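Local coordinates for protein 336aa long hypothetical dTDP-glucose 4,6-dehydratase (PDB 2HUN) that binds NAD in a Rossmann-type domain and probably acts as a dTDP-glucose 4,6-dehydratase, at residues 16-21 and 182-187; 309-312 and 317-320; 189-194 and 248-253; 22-27 and 53-58. All coordinates share one frame; numbering follows the deposited sequence.

Contact 1 (16-21 and 182-187); sequences GSNFIR and YGPYQF
Asn-18 and Arg-21, one turn apart on the helix 14-26, meet Pro-184 and Tyr-185 in a polar helix-to-loop contact beside the NAD site, where the loop after strand 172-182 comes up against the helix. The Asn-18 amide makes the one hydrogen bond across it: Asn-18 ND2 gives a nearly straight bond (170°) to Pro-184 O, 2.9 Å long. That oxygen lies in the amide plane of Asn-18, whereas the donor stands 33° off the carbonyl plane of Pro-184. Since ND2 also bonds to Phe-14 O one turn back, two bonds grip it, which should restrain the amide's rotation. A leucine in its place would probably leave Pro-184 O without this donor and the turn less firmly tied to the helix. The helix belongs to the Rossmann dinucleotide-binding unit; Gly-16 fits the last glycine of a GxGxxG-type pattern, and Phe-14 and Ile-15 bind NAD. The facing loop is a type II beta turn from Gly-183 to Gln-186, with Tyr-185 at a corner. Asn-18 OD1 sits at the edge of the Tyr-185 ring, 4.0 Å from CD2. Bent at chi3, Arg-21 sets its guanidinium within 12° of parallel to that ring. Tyr-185 OH lies over one guanidinium face, 3.2 Å from Arg-21 NH2 but badly angled for a hydrogen bond. The charge of Arg-21 is instead met by Asp-49, while NH2 bonds to Asn-46 O.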
loop_
_atom_site.group_PDB
_atom_site.type_symbol
_atom_site.label_atom_id
_atom_site.label_comp_id
_atom_site.label_asym_id
_atom_site.label_seq_id
_atom_site.Cartn_x
_atom_site.Cartn_y
_atom_site.Cartn_z
ATOM N N GLY A 16 17.020 -15.029 -1.063
ATOM C CA GLY A 16 17.563 -14.969 0.284
ATOM C C GLY A 16 18.821 -15.812 0.430
ATOM O O GLY A 16 19.822 -15.350 0.979
ATOM N N SER A 17 18.774 -17.049 -0.062
ATOM C CA SER A 17 19.924 -17.947 0.015
ATOM C C SER A 17 21.104 -17.386 -0.753
ATOM O O SER A 17 22.232 -17.411 -0.269
ATOM C CB SER A 17 19.569 -19.328 -0.540
ATOM O OG SER A 17 18.717 -20.011 0.358
ATOM N N ASN A 18 20.855 -16.899 -1.963
ATOM C CA ASN A 18 21.928 -16.315 -2.753
ATOM C C ASN A 18 22.549 -15.131 -2.000
ATOM O O ASN A 18 23.765 -14.955 -2.002
ATOM C CB ASN A 18 21.385 -15.848 -4.107
ATOM C CG ASN A 18 21.388 -16.953 -5.147
ATOM O OD1 ASN A 18 22.439 -17.344 -5.643
ATOM N ND2 ASN A 18 20.211 -17.464 -5.475
ATOM N N PHE A 19 21.705 -14.326 -1.357
ATOM C CA PHE A 19 22.178 -13.167 -0.606
ATOM C C PHE A 19 23.084 -13.607 0.542
ATOM O O PHE A 19 24.209 -13.123 0.680
ATOM C CB PHE A 19 20.992 -12.375 -0.039
ATOM C CG PHE A 19 21.394 -11.128 0.710
ATOM C CD1 PHE A 19 21.847 -9.998 0.028
ATOM C CD2 PHE A 19 21.344 -11.093 2.100
ATOM C CE1 PHE A 19 22.240 -8.858 0.718
ATOM C CE2 PHE A 19 21.736 -9.956 2.802
ATOM C CZ PHE A 19 22.186 -8.835 2.107
ATOM N N ILE A 20 22.585 -14.527 1.363
ATOM C CA ILE A 20 23.346 -15.028 2.500
ATOM C C ILE A 20 24.712 -15.607 2.111
ATOM O O ILE A 20 25.718 -15.286 2.735
ATOM C CB ILE A 20 22.536 -16.090 3.279
ATOM C CG1 ILE A 20 21.322 -15.414 3.926
ATOM C CG2 ILE A 20 23.429 -16.775 4.319
ATOM C CD1 ILE A 20 20.377 -16.352 4.676
ATOM N N ARG A 21 24.756 -16.451 1.084
ATOM C CA ARG A 21 26.026 -17.035 0.653
ATOM C C ARG A 21 26.987 -15.919 0.223
ATOM O O ARG A 21 28.165 -15.902 0.599
ATOM C CB ARG A 21 25.800 -18.007 -0.512
ATOM C CG ARG A 21 27.026 -18.853 -0.869
ATOM C CD ARG A 21 26.669 -19.949 -1.873
ATOM N NE ARG A 21 25.599 -20.826 -1.391
ATOM C CZ ARG A 21 25.790 -21.895 -0.615
ATOM N NH1 ARG A 21 27.012 -22.235 -0.225
ATOM N NH2 ARG A 21 24.752 -22.628 -0.227
ATOM N N TYR A 182 16.955 -14.582 -11.822
ATOM C CA TYR A 182 17.272 -15.902 -12.354
ATOM C C TYR A 182 18.694 -16.227 -11.916
ATOM O O TYR A 182 19.502 -15.326 -11.677
ATOM C CB TYR A 182 17.150 -15.923 -13.885
ATOM C CG TYR A 182 18.215 -15.152 -14.633
ATOM C CD1 TYR A 182 18.078 -13.786 -14.867
ATOM C CD2 TYR A 182 19.357 -15.791 -15.112
ATOM C CE1 TYR A 182 19.056 -13.070 -15.569
ATOM C CE2 TYR A 182 20.338 -15.088 -15.811
ATOM C CZ TYR A 182 20.181 -13.731 -16.037
ATOM O OH TYR A 182 21.144 -13.039 -16.737
ATOM N N GLY A 183 18.989 -17.516 -11.784
ATOM C CA GLY A 183 20.309 -17.930 -11.356
ATOM C C GLY A 183 20.219 -19.146 -10.453
ATOM O O GLY A 183 19.168 -19.793 -10.388
ATOM N N PRO A 184 21.299 -19.472 -9.725
ATOM C CA PRO A 184 21.332 -20.629 -8.822
ATOM C C PRO A 184 20.199 -20.665 -7.803
ATOM O O PRO A 184 19.739 -19.626 -7.323
ATOM C CB PRO A 184 22.696 -20.501 -8.146
ATOM C CG PRO A 184 23.534 -19.815 -9.205
ATOM C CD PRO A 184 22.592 -18.760 -9.717
ATOM N N TYR A 185 19.743 -21.871 -7.487
ATOM C CA TYR A 185 18.697 -22.071 -6.492
ATOM C C TYR A 185 17.270 -21.637 -6.831
ATOM O O TYR A 185 16.429 -21.542 -5.937
ATOM C CB TYR A 185 19.123 -21.422 -5.175
ATOM C CG TYR A 185 20.436 -21.956 -4.642
ATOM C CD1 TYR A 185 20.510 -23.221 -4.051
ATOM C CD2 TYR A 185 21.610 -21.205 -4.745
ATOM C CE1 TYR A 185 21.724 -23.726 -3.572
ATOM C CE2 TYR A 185 22.827 -21.699 -4.273
ATOM C CZ TYR A 185 22.876 -22.959 -3.686
ATOM O OH TYR A 185 24.075 -23.433 -3.200
ATOM N N GLN A 186 16.986 -21.364 -8.101
ATOM C CA GLN A 186 15.621 -21.002 -8.485
ATOM C C GLN A 186 14.872 -22.312 -8.747
ATOM O O GLN A 186 15.410 -23.204 -9.404
ATOM C CB GLN A 186 15.619 -20.148 -9.753
ATOM C CG GLN A 186 14.225 -19.718 -10.202
ATOM C CD GLN A 186 14.261 -18.654 -11.296
ATOM O OE1 GLN A 186 14.944 -18.812 -12.305
ATOM N NE2 GLN A 186 13.516 -17.568 -11.095
ATOM N N PHE A 187 13.643 -22.438 -8.246
ATOM C CA PHE A 187 12.877 -23.669 -8.454
ATOM C C PHE A 187 12.695 -23.997 -9.942
ATOM O O PHE A 187 12.452 -23.109 -10.757
ATOM C CB PHE A 187 11.533 -23.586 -7.731
ATOM C CG PHE A 187 11.593 -24.077 -6.309
ATOM C CD1 PHE A 187 12.653 -23.722 -5.481
ATOM C CD2 PHE A 187 10.594 -24.898 -5.799
ATOM C CE1 PHE A 187 12.718 -24.179 -4.160
ATOM C CE2 PHE A 187 10.646 -25.362 -4.480
ATOM C CZ PHE A 187 11.709 -25.000 -3.660
#

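Contact 2 (309-312 and 317-320); sequences DWYL and WWKP
The benzo corner of Trp-310 is set against the face of Trp-317, one of the two fits between the end of helix 300-313 and the short helix 315-318. Trp-310 CH2 stands 3.6 Å from Trp-317 CD2 and CZ3 reaches CE3, over the rim of the face. The two six-membered rings form an offset edge-to-face pair with planes at 69°. The Tyr-311 ring fills the next place along: its CD2 comes 3.7 Å from Trp-318 CD1, the rings meeting obliquely with planes 35° apart, and CE2 approaches Trp-317 CZ3 more loosely. On its own helix, Trp-310 CE3 lies over one face of Tyr-311. Trp-318 CG is wedged between its backbone N and carbonyl carbon (chi1 55°), a turn that carries the indole back toward helix 300-313, to the backbone of Tyr-311. There Trp-318 NE1 donates to Tyr-311 O at 2.6 Å, the oxygen lying near the indole plane. A phenylalanine here would probably leave Tyr-311 O without its indole donor and open a gap beside the tyrosine ring. Tyr-185 meets both Trp-310 and Trp-317, and Ile-197 of helix 191-200 packs on Trp-318. The three buried residues each have a polar partner, Trp-318 NE1 in Tyr-311 O, Tyr-311 OH in Gln-186 O and Trp-317 NE1 in Asn-46 OD1, which implies that these rings can be buried without stranding their N-H and O-H groups.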
loop_
_atom_site.group_PDB
_atom_site.type_symbol
_atom_site.label_atom_id
_atom_site.label_comp_id
_atom_site.label_asym_id
_atom_site.label_seq_id
_atom_site.Cartn_x
_atom_site.Cartn_y
_atom_site.Cartn_z
ATOM N N ASP A 309 25.589 -23.587 -16.298
ATOM C CA ASP A 309 26.619 -24.367 -15.620
ATOM C C ASP A 309 26.162 -24.851 -14.245
ATOM O O ASP A 309 26.372 -26.009 -13.894
ATOM C CB ASP A 309 27.899 -23.544 -15.452
ATOM C CG ASP A 309 28.528 -23.159 -16.777
ATOM O OD1 ASP A 309 27.978 -23.531 -17.834
ATOM O OD2 ASP A 309 29.576 -22.483 -16.759
ATOM N N TRP A 310 25.541 -23.967 -13.469
ATOM C CA TRP A 310 25.086 -24.333 -12.130
ATOM C C TRP A 310 24.074 -25.475 -12.124
ATOM O O TRP A 310 24.207 -26.418 -11.346
ATOM C CB TRP A 310 24.464 -23.130 -11.411
ATOM C CG TRP A 310 24.244 -23.387 -9.947
ATOM C CD1 TRP A 310 25.143 -23.191 -8.941
ATOM C CD2 TRP A 310 23.075 -23.951 -9.335
ATOM N NE1 TRP A 310 24.609 -23.601 -7.740
ATOM C CE2 TRP A 310 23.342 -24.073 -7.954
ATOM C CE3 TRP A 310 21.828 -24.368 -9.820
ATOM C CZ2 TRP A 310 22.409 -24.595 -7.049
ATOM C CZ3 TRP A 310 20.898 -24.887 -8.921
ATOM C CH2 TRP A 310 21.196 -24.997 -7.549
ATOM N N TYR A 311 23.058 -25.385 -12.978
ATOM C CA TYR A 311 22.028 -26.415 -13.032
ATOM C C TYR A 311 22.522 -27.753 -13.555
ATOM O O TYR A 311 22.025 -28.806 -13.146
ATOM C CB TYR A 311 20.830 -25.946 -13.866
ATOM C CG TYR A 311 19.893 -25.068 -13.073
ATOM C CD1 TYR A 311 20.141 -23.706 -12.931
ATOM C CD2 TYR A 311 18.814 -25.619 -12.380
ATOM C CE1 TYR A 311 19.343 -22.912 -12.112
ATOM C CE2 TYR A 311 18.014 -24.836 -11.554
ATOM C CZ TYR A 311 18.287 -23.483 -11.425
ATOM O OH TYR A 311 17.532 -22.706 -10.580
ATOM N N LEU A 312 23.496 -27.724 -14.455
ATOM C CA LEU A 312 24.015 -28.969 -14.988
ATOM C C LEU A 312 24.867 -29.685 -13.929
ATOM O O LEU A 312 24.825 -30.911 -13.826
ATOM C CB LEU A 312 24.807 -28.699 -16.274
ATOM C CG LEU A 312 23.926 -28.185 -17.418
ATOM C CD1 LEU A 312 24.754 -27.962 -18.673
ATOM C CD2 LEU A 312 22.813 -29.192 -17.686
ATOM N N TRP A 317 20.391 -30.888 -6.524
ATOM C CA TRP A 317 19.486 -29.881 -5.974
ATOM C C TRP A 317 18.097 -29.810 -6.626
ATOM O O TRP A 317 17.088 -29.899 -5.926
ATOM C CB TRP A 317 20.149 -28.491 -6.033
ATOM C CG TRP A 317 19.342 -27.412 -5.352
ATOM C CD1 TRP A 317 19.356 -27.084 -4.024
ATOM C CD2 TRP A 317 18.351 -26.580 -5.961
ATOM N NE1 TRP A 317 18.429 -26.097 -3.767
ATOM C CE2 TRP A 317 17.798 -25.769 -4.939
ATOM C CE3 TRP A 317 17.870 -26.440 -7.270
ATOM C CZ2 TRP A 317 16.786 -24.832 -5.189
ATOM C CZ3 TRP A 317 16.864 -25.511 -7.518
ATOM C CH2 TRP A 317 16.333 -24.717 -6.479
ATOM N N TRP A 318 18.040 -29.669 -7.950
ATOM C CA TRP A 318 16.754 -29.544 -8.644
ATOM C C TRP A 318 15.979 -30.832 -8.897
ATOM O O TRP A 318 14.751 -30.827 -8.993
ATOM C CB TRP A 318 16.933 -28.824 -9.989
ATOM C CG TRP A 318 17.946 -29.426 -10.940
ATOM C CD1 TRP A 318 19.241 -29.027 -11.117
ATOM C CD2 TRP A 318 17.705 -30.448 -11.929
ATOM N NE1 TRP A 318 19.822 -29.711 -12.155
ATOM C CE2 TRP A 318 18.910 -30.589 -12.667
ATOM C CE3 TRP A 318 16.604 -31.241 -12.257
ATOM C CZ2 TRP A 318 19.024 -31.508 -13.719
ATOM C CZ3 TRP A 318 16.724 -32.147 -13.302
ATOM C CH2 TRP A 318 17.925 -32.272 -14.022
ATOM N N LYS A 319 16.712 -31.926 -9.029
ATOM C CA LYS A 319 16.140 -33.231 -9.288
ATOM C C LYS A 319 14.989 -33.602 -8.336
ATOM O O LYS A 319 13.919 -33.998 -8.776
ATOM C CB LYS A 319 17.265 -34.261 -9.214
ATOM C CG LYS A 319 16.856 -35.639 -9.636
ATOM C CD LYS A 319 16.134 -35.580 -10.960
ATOM C CE LYS A 319 15.821 -36.984 -11.413
ATOM N NZ LYS A 319 14.548 -37.012 -12.198
ATOM N N PRO A 320 15.194 -33.483 -7.016
ATOM C CA PRO A 320 14.134 -33.812 -6.054
ATOM C C PRO A 320 12.920 -32.898 -6.216
ATOM O O PRO A 320 11.807 -33.244 -5.823
ATOM C CB PRO A 320 14.807 -33.590 -4.700
ATOM C CG PRO A 320 16.254 -33.792 -4.994
ATOM C CD PRO A 320 16.443 -33.135 -6.321
#

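Contact 3 (189-194 and 248-253); sequences EKLIPK and KTNLEV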
loop_
_atom_site.group_PDB
_atom_site.type_symbol
_atom_site.label_atom_id
_atom_site.label_comp_id
_atom_site.label_asym_id
_atom_site.label_seq_id
_atom_site.Cartn_x
_atom_site.Cartn_y
_atom_site.Cartn_z
ATOM N N GLU A 189 10.415 -25.128 -12.074
ATOM C CA GLU A 189 9.337 -24.772 -12.987
ATOM C C GLU A 189 9.398 -23.344 -13.518
ATOM O O GLU A 189 8.605 -22.977 -14.380
ATOM C CB GLU A 189 7.968 -25.033 -12.356
ATOM C CG GLU A 189 7.622 -24.147 -11.175
ATOM C CD GLU A 189 8.272 -24.612 -9.893
ATOM O OE1 GLU A 189 8.507 -25.830 -9.751
ATOM O OE2 GLU A 189 8.527 -23.760 -9.022
ATOM N N LYS A 190 10.325 -22.536 -13.007
ATOM C CA LYS A 190 10.458 -21.168 -13.500
ATOM C C LYS A 190 11.072 -21.271 -14.895
ATOM O O LYS A 190 11.884 -22.151 -15.148
ATOM C CB LYS A 190 11.363 -20.335 -12.583
ATOM C CG LYS A 190 10.783 -20.019 -11.203
ATOM C CD LYS A 190 9.558 -19.121 -11.304
ATOM C CE LYS A 190 9.026 -18.749 -9.921
ATOM N NZ LYS A 190 7.859 -17.824 -10.008
ATOM N N LEU A 191 10.676 -20.374 -15.788
ATOM C CA LEU A 191 11.145 -20.373 -17.172
ATOM C C LEU A 191 12.572 -20.812 -17.502
ATOM O O LEU A 191 12.774 -21.791 -18.224
ATOM C CB LEU A 191 10.959 -18.983 -17.786
ATOM C CG LEU A 191 11.394 -18.875 -19.257
ATOM C CD1 LEU A 191 10.442 -19.683 -20.132
ATOM C CD2 LEU A 191 11.416 -17.411 -19.700
ATOM N N ILE A 192 13.557 -20.078 -16.995
ATOM C CA ILE A 192 14.959 -20.368 -17.281
ATOM C C ILE A 192 15.421 -21.734 -16.764
ATOM O O ILE A 192 16.070 -22.485 -17.490
ATOM C CB ILE A 192 15.860 -19.221 -16.755
ATOM C CG1 ILE A 192 15.547 -17.946 -17.552
ATOM C CG2 ILE A 192 17.328 -19.576 -16.899
ATOM C CD1 ILE A 192 16.235 -16.692 -17.050
ATOM N N PRO A 193 15.090 -22.078 -15.509
ATOM C CA PRO A 193 15.513 -23.388 -15.002
ATOM C C PRO A 193 14.832 -24.514 -15.784
ATOM O O PRO A 193 15.476 -25.478 -16.194
ATOM C CB PRO A 193 15.064 -23.357 -13.543
ATOM C CG PRO A 193 15.161 -21.900 -13.195
ATOM C CD PRO A 193 14.553 -21.245 -14.420
ATOM N N LYS A 194 13.522 -24.384 -15.980
ATOM C CA LYS A 194 12.760 -25.385 -16.712
ATOM C C LYS A 194 13.359 -25.602 -18.097
ATOM O O LYS A 194 13.528 -26.741 -18.538
ATOM C CB LYS A 194 11.301 -24.944 -16.854
ATOM C CG LYS A 194 10.420 -25.941 -17.598
ATOM C CD LYS A 194 9.035 -25.368 -17.906
ATOM C CE LYS A 194 9.132 -24.082 -18.731
ATOM N NZ LYS A 194 10.002 -24.214 -19.952
ATOM N N LYS A 248 13.330 -9.032 -22.508
ATOM C CA LYS A 248 13.227 -10.040 -23.549
ATOM C C LYS A 248 11.945 -10.849 -23.439
ATOM O O LYS A 248 11.309 -10.896 -22.385
ATOM C CB LYS A 248 14.421 -10.991 -23.465
ATOM C CG LYS A 248 15.770 -10.309 -23.611
ATOM C CD LYS A 248 16.911 -11.275 -23.396
ATOM C CE LYS A 248 18.248 -10.579 -23.571
ATOM N NZ LYS A 248 18.417 -10.027 -24.942
ATOM N N THR A 249 11.572 -11.482 -24.545
ATOM C CA THR A 249 10.386 -12.323 -24.584
ATOM C C THR A 249 10.859 -13.733 -24.283
ATOM O O THR A 249 12.055 -14.016 -24.366
ATOM C CB THR A 249 9.747 -12.301 -25.969
ATOM O OG1 THR A 249 10.676 -12.810 -26.933
ATOM C CG2 THR A 249 9.380 -10.885 -26.340
ATOM N N ASN A 250 9.936 -14.616 -23.927
ATOM C CA ASN A 250 10.314 -15.987 -23.619
ATOM C C ASN A 250 11.046 -16.658 -24.777
ATOM O O ASN A 250 12.014 -17.390 -24.565
ATOM C CB ASN A 250 9.084 -16.800 -23.220
ATOM C CG ASN A 250 8.461 -16.306 -21.926
ATOM O OD1 ASN A 250 9.062 -15.512 -21.202
ATOM N ND2 ASN A 250 7.261 -16.779 -21.624
ATOM N N LEU A 251 10.598 -16.408 -26.003
ATOM C CA LEU A 251 11.258 -17.006 -27.154
ATOM C C LEU A 251 12.707 -16.547 -27.205
ATOM O O LEU A 251 13.604 -17.342 -27.474
ATOM C CB LEU A 251 10.551 -16.626 -28.459
ATOM C CG LEU A 251 11.241 -17.134 -29.733
ATOM C CD1 LEU A 251 11.465 -18.640 -29.646
ATOM C CD2 LEU A 251 10.396 -16.786 -30.949
ATOM N N GLU A 252 12.931 -15.260 -26.948
ATOM C CA GLU A 252 14.282 -14.705 -26.955
ATOM C C GLU A 252 15.142 -15.381 -25.900
ATOM O O GLU A 252 16.297 -15.733 -26.156
ATOM C CB GLU A 252 14.252 -13.201 -26.674
ATOM C CG GLU A 252 14.010 -12.330 -27.892
ATOM C CD GLU A 252 13.971 -10.853 -27.536
ATOM O OE1 GLU A 252 13.088 -10.460 -26.741
ATOM O OE2 GLU A 252 14.823 -10.094 -28.048
ATOM N N VAL A 253 14.575 -15.544 -24.708
ATOM C CA VAL A 253 15.282 -16.179 -23.604
ATOM C C VAL A 253 15.641 -17.607 -23.995
ATOM O O VAL A 253 16.793 -18.021 -23.870
ATOM C CB VAL A 253 14.417 -16.185 -22.321
ATOM C CG1 VAL A 253 15.109 -16.978 -21.219
ATOM C CG2 VAL A 253 14.173 -14.749 -21.859
#
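Leu-191, its CG turned anti to the backbone N (chi1 -179°), sends CD2 across to Asn-250 and Val-253, while Val-253 turns CG1 the same way (chi1 174°) to meet it. These groups join the starts of two helices, 191-200 and 250-260, packed against strand 215-219 of the large mixed sheet. The second helix opens with a capping box. Thr-249 at the N-cap receives a weak bond from Glu-252 N on its OG1, and in return Thr-249 N donates to Glu-252 OE1 at 2.9 Å, so that the N-cap and Glu-252 hold each other reciprocally. The box lies to one side of the interface, which is formed by the residues just inside the helix. Leu-191 CD2 lies between two partners, 4.0 Å from Val-253 CG1 and 3.4 Å from Asn-250 OD1. Val-253 CG1 is in turn shared, touching Ile-192 as well as Leu-191, and the side chains of Ile-192 and Val-253 cross at about a right angle. Trp-217 of strand 215-219 packs on Leu-191, Ile-192 and Val-253 together and thus floors the apolar part. At the border, Asn-250 OD1 also takes a weak hydrogen bond from Arg-215 NH2. On the buried side, Ile-192 contributes its CG1 methylene, which lies 3.8 Å from Val-253 CG1.

Contact 4 (22-27 and 53-58); sequences YILEKH and DPRYTF
Arg-55 reaches from the loop before strand 56-60 to the last turn of helix 14-26 and shows how one long side chain can serve both apolar and polar partners. At its root, Arg-55 CB rests against Leu-24 CD2, 4.1 Å away. The chain runs out extended and then bends at chi3 (-59°), which lays the guanidinium beneath the leucine: Leu-24 CD2 sits over the centre of one face. Arg-55 NE turns back to its own segment, in a long salt bridge of 3.4 Å to Asp-53 OD1. That same oxygen accepts from Arg-55 N at 2.8 Å, forming an Asx turn. Arg-55 NH1 donates to Leu-24 O at 3.0 Å, in the carbonyl plane and on a lone pair. NH2 adds a weak bond to the same oxygen and another to Asp-53 OD2, part of the salt bridge. NH1 also has a weak bond to Pro-28 O. The arginine thus binds the Leu-24 carbonyl in the last turn of the helix, where the helix dipole would probably favour its positive charge. Beyond it, Leu-24 CD1 touches Tyr-56 CB at 4.1 Å, and Tyr-56 OH bonds to Asn-34. Helix 14-26 covering the parallel strands 31-36 and 56-60 is the layered arrangement typical of a Rossmann fold.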
loop_
_atom_site.group_PDB
_atom_site.type_symbol
_atom_site.label_atom_id
_atom_site.label_comp_id
_atom_site.label_asym_id
_atom_site.label_seq_id
_atom_site.Cartn_x
_atom_site.Cartn_y
_atom_site.Cartn_z
ATOM N N TYR A 22 26.471 -14.987 -0.569
ATOM C CA TYR A 22 27.264 -13.858 -1.048
ATOM C C TYR A 22 27.801 -13.035 0.131
ATOM O O TYR A 22 28.998 -12.767 0.233
ATOM C CB TYR A 22 26.395 -12.967 -1.939
ATOM C CG TYR A 22 27.078 -11.707 -2.408
ATOM C CD1 TYR A 22 27.839 -11.699 -3.574
ATOM C CD2 TYR A 22 26.955 -10.514 -1.686
ATOM C CE1 TYR A 22 28.463 -10.527 -4.017
ATOM C CE2 TYR A 22 27.573 -9.343 -2.117
ATOM C CZ TYR A 22 28.324 -9.358 -3.282
ATOM O OH TYR A 22 28.938 -8.207 -3.714
ATOM N N ILE A 23 26.904 -12.630 1.019
ATOM C CA ILE A 23 27.284 -11.830 2.176
ATOM C C ILE A 23 28.368 -12.463 3.050
ATOM O O ILE A 23 29.356 -11.809 3.385
ATOM C CB ILE A 23 26.041 -11.502 3.040
ATOM C CG1 ILE A 23 25.341 -10.265 2.468
ATOM C CG2 ILE A 23 26.429 -11.312 4.498
ATOM C CD1 ILE A 23 26.276 -9.086 2.197
ATOM N N LEU A 24 28.187 -13.728 3.420
ATOM C CA LEU A 24 29.172 -14.407 4.259
ATOM C C LEU A 24 30.491 -14.608 3.524
ATOM O O LEU A 24 31.554 -14.655 4.139
ATOM C CB LEU A 24 28.629 -15.758 4.737
ATOM C CG LEU A 24 27.454 -15.667 5.713
ATOM C CD1 LEU A 24 26.942 -17.058 6.052
ATOM C CD2 LEU A 24 27.901 -14.936 6.969
ATOM N N GLU A 25 30.425 -14.712 2.204
ATOM C CA GLU A 25 31.627 -14.906 1.416
ATOM C C GLU A 25 32.425 -13.616 1.277
ATOM O O GLU A 25 33.648 -13.628 1.371
ATOM C CB GLU A 25 31.260 -15.445 0.036
ATOM C CG GLU A 25 32.444 -15.874 -0.796
ATOM C CD GLU A 25 32.029 -16.712 -1.987
ATOM O OE1 GLU A 25 31.291 -17.706 -1.785
ATOM O OE2 GLU A 25 32.438 -16.382 -3.121
ATOM N N LYS A 26 31.730 -12.502 1.067
ATOM C CA LYS A 26 32.391 -11.206 0.902
ATOM C C LYS A 26 32.777 -10.495 2.194
ATOM O O LYS A 26 33.660 -9.640 2.191
ATOM C CB LYS A 26 31.510 -10.268 0.076
ATOM C CG LYS A 26 31.760 -10.338 -1.421
ATOM C CD LYS A 26 31.550 -11.741 -1.967
ATOM C CE LYS A 26 31.971 -11.818 -3.428
ATOM N NZ LYS A 26 33.405 -11.452 -3.590
ATOM N N HIS A 27 32.119 -10.840 3.295
ATOM C CA HIS A 27 32.401 -10.192 4.569
ATOM C C HIS A 27 32.765 -11.194 5.662
ATOM O O HIS A 27 31.901 -11.663 6.395
ATOM C CB HIS A 27 31.186 -9.368 4.995
ATOM C CG HIS A 27 30.807 -8.299 4.015
ATOM N ND1 HIS A 27 31.566 -7.166 3.821
ATOM C CD2 HIS A 27 29.759 -8.201 3.165
ATOM C CE1 HIS A 27 31.001 -6.415 2.893
ATOM N NE2 HIS A 27 29.903 -7.021 2.479
ATOM N N ASP A 53 28.394 -23.104 9.790
ATOM C CA ASP A 53 29.411 -22.061 9.819
ATOM C C ASP A 53 29.056 -21.281 11.084
ATOM O O ASP A 53 27.890 -20.991 11.323
ATOM C CB ASP A 53 29.295 -21.160 8.587
ATOM C CG ASP A 53 30.367 -20.091 8.546
ATOM O OD1 ASP A 53 30.479 -19.316 9.520
ATOM O OD2 ASP A 53 31.097 -20.024 7.537
ATOM N N PRO A 54 30.049 -20.947 11.921
ATOM C CA PRO A 54 29.763 -20.206 13.156
ATOM C C PRO A 54 29.108 -18.832 12.990
ATOM O O PRO A 54 28.413 -18.355 13.888
ATOM C CB PRO A 54 31.134 -20.124 13.831
ATOM C CG PRO A 54 32.078 -20.112 12.671
ATOM C CD PRO A 54 31.495 -21.189 11.784
ATOM N N ARG A 55 29.324 -18.197 11.847
ATOM C CA ARG A 55 28.756 -16.876 11.603
ATOM C C ARG A 55 27.297 -16.933 11.159
ATOM O O ARG A 55 26.649 -15.895 11.012
ATOM C CB ARG A 55 29.576 -16.147 10.540
ATOM C CG ARG A 55 31.027 -15.916 10.904
ATOM C CD ARG A 55 31.758 -15.346 9.711
ATOM N NE ARG A 55 31.661 -16.256 8.574
ATOM C CZ ARG A 55 31.907 -15.914 7.315
ATOM N NH1 ARG A 55 32.267 -14.675 7.020
ATOM N NH2 ARG A 55 31.794 -16.815 6.350
ATOM N N TYR A 56 26.782 -18.143 10.956
ATOM C CA TYR A 56 25.404 -18.332 10.508
ATOM C C TYR A 56 24.518 -18.994 11.569
ATOM O O TYR A 56 24.938 -19.918 12.252
ATOM C CB TYR A 56 25.394 -19.173 9.222
ATOM C CG TYR A 56 24.012 -19.535 8.717
ATOM C CD1 TYR A 56 23.298 -18.675 7.884
ATOM C CD2 TYR A 56 23.411 -20.737 9.089
ATOM C CE1 TYR A 56 22.019 -19.008 7.432
ATOM C CE2 TYR A 56 22.137 -21.076 8.649
ATOM C CZ TYR A 56 21.447 -20.211 7.821
ATOM O OH TYR A 56 20.189 -20.558 7.386
ATOM N N THR A 57 23.292 -18.504 11.704
ATOM C CA THR A 57 22.340 -19.058 12.663
ATOM C C THR A 57 20.975 -19.086 11.998
ATOM O O THR A 57 20.533 -18.075 11.450
ATOM C CB THR A 57 22.206 -18.184 13.926
ATOM O OG1 THR A 57 23.501 -17.878 14.444
ATOM C CG2 THR A 57 21.409 -18.918 14.992
ATOM N N PHE A 58 20.311 -20.236 12.038
ATOM C CA PHE A 58 18.986 -20.354 11.448
ATOM C C PHE A 58 17.904 -20.383 12.514
ATOM O O PHE A 58 17.988 -21.132 13.492
ATOM C CB PHE A 58 18.861 -21.612 10.591
ATOM C CG PHE A 58 17.446 -21.916 10.178
ATOM C CD1 PHE A 58 16.680 -20.964 9.513
ATOM C CD2 PHE A 58 16.868 -23.144 10.481
ATOM C CE1 PHE A 58 15.360 -21.227 9.159
ATOM C CE2 PHE A 58 15.545 -23.419 10.131
ATOM C CZ PHE A 58 14.791 -22.459 9.469
#

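Overall arrangement
From the N terminus, helix 14-26 comes first and serves two contacts: residues 16-21 wait for the loop at 182-187, while residues 22-27 are met much sooner, by 53-58. Contact 4 therefore closes a short loop holding strand 31-36, and it lies wholly within the long loop of contact 1, which spans most of the nucleotide-binding sheet. Contact 3 opens just after contact 1 closes and brings helix 250-260 back to helix 191-200; contact 2 follows as a local closure near the C terminus. No loops cross. The turn at 182-187 is the junction, touching both contacts 2 and 3, whereas contacts 3 and 4 lie at far ends, their centres about 31 Å apart.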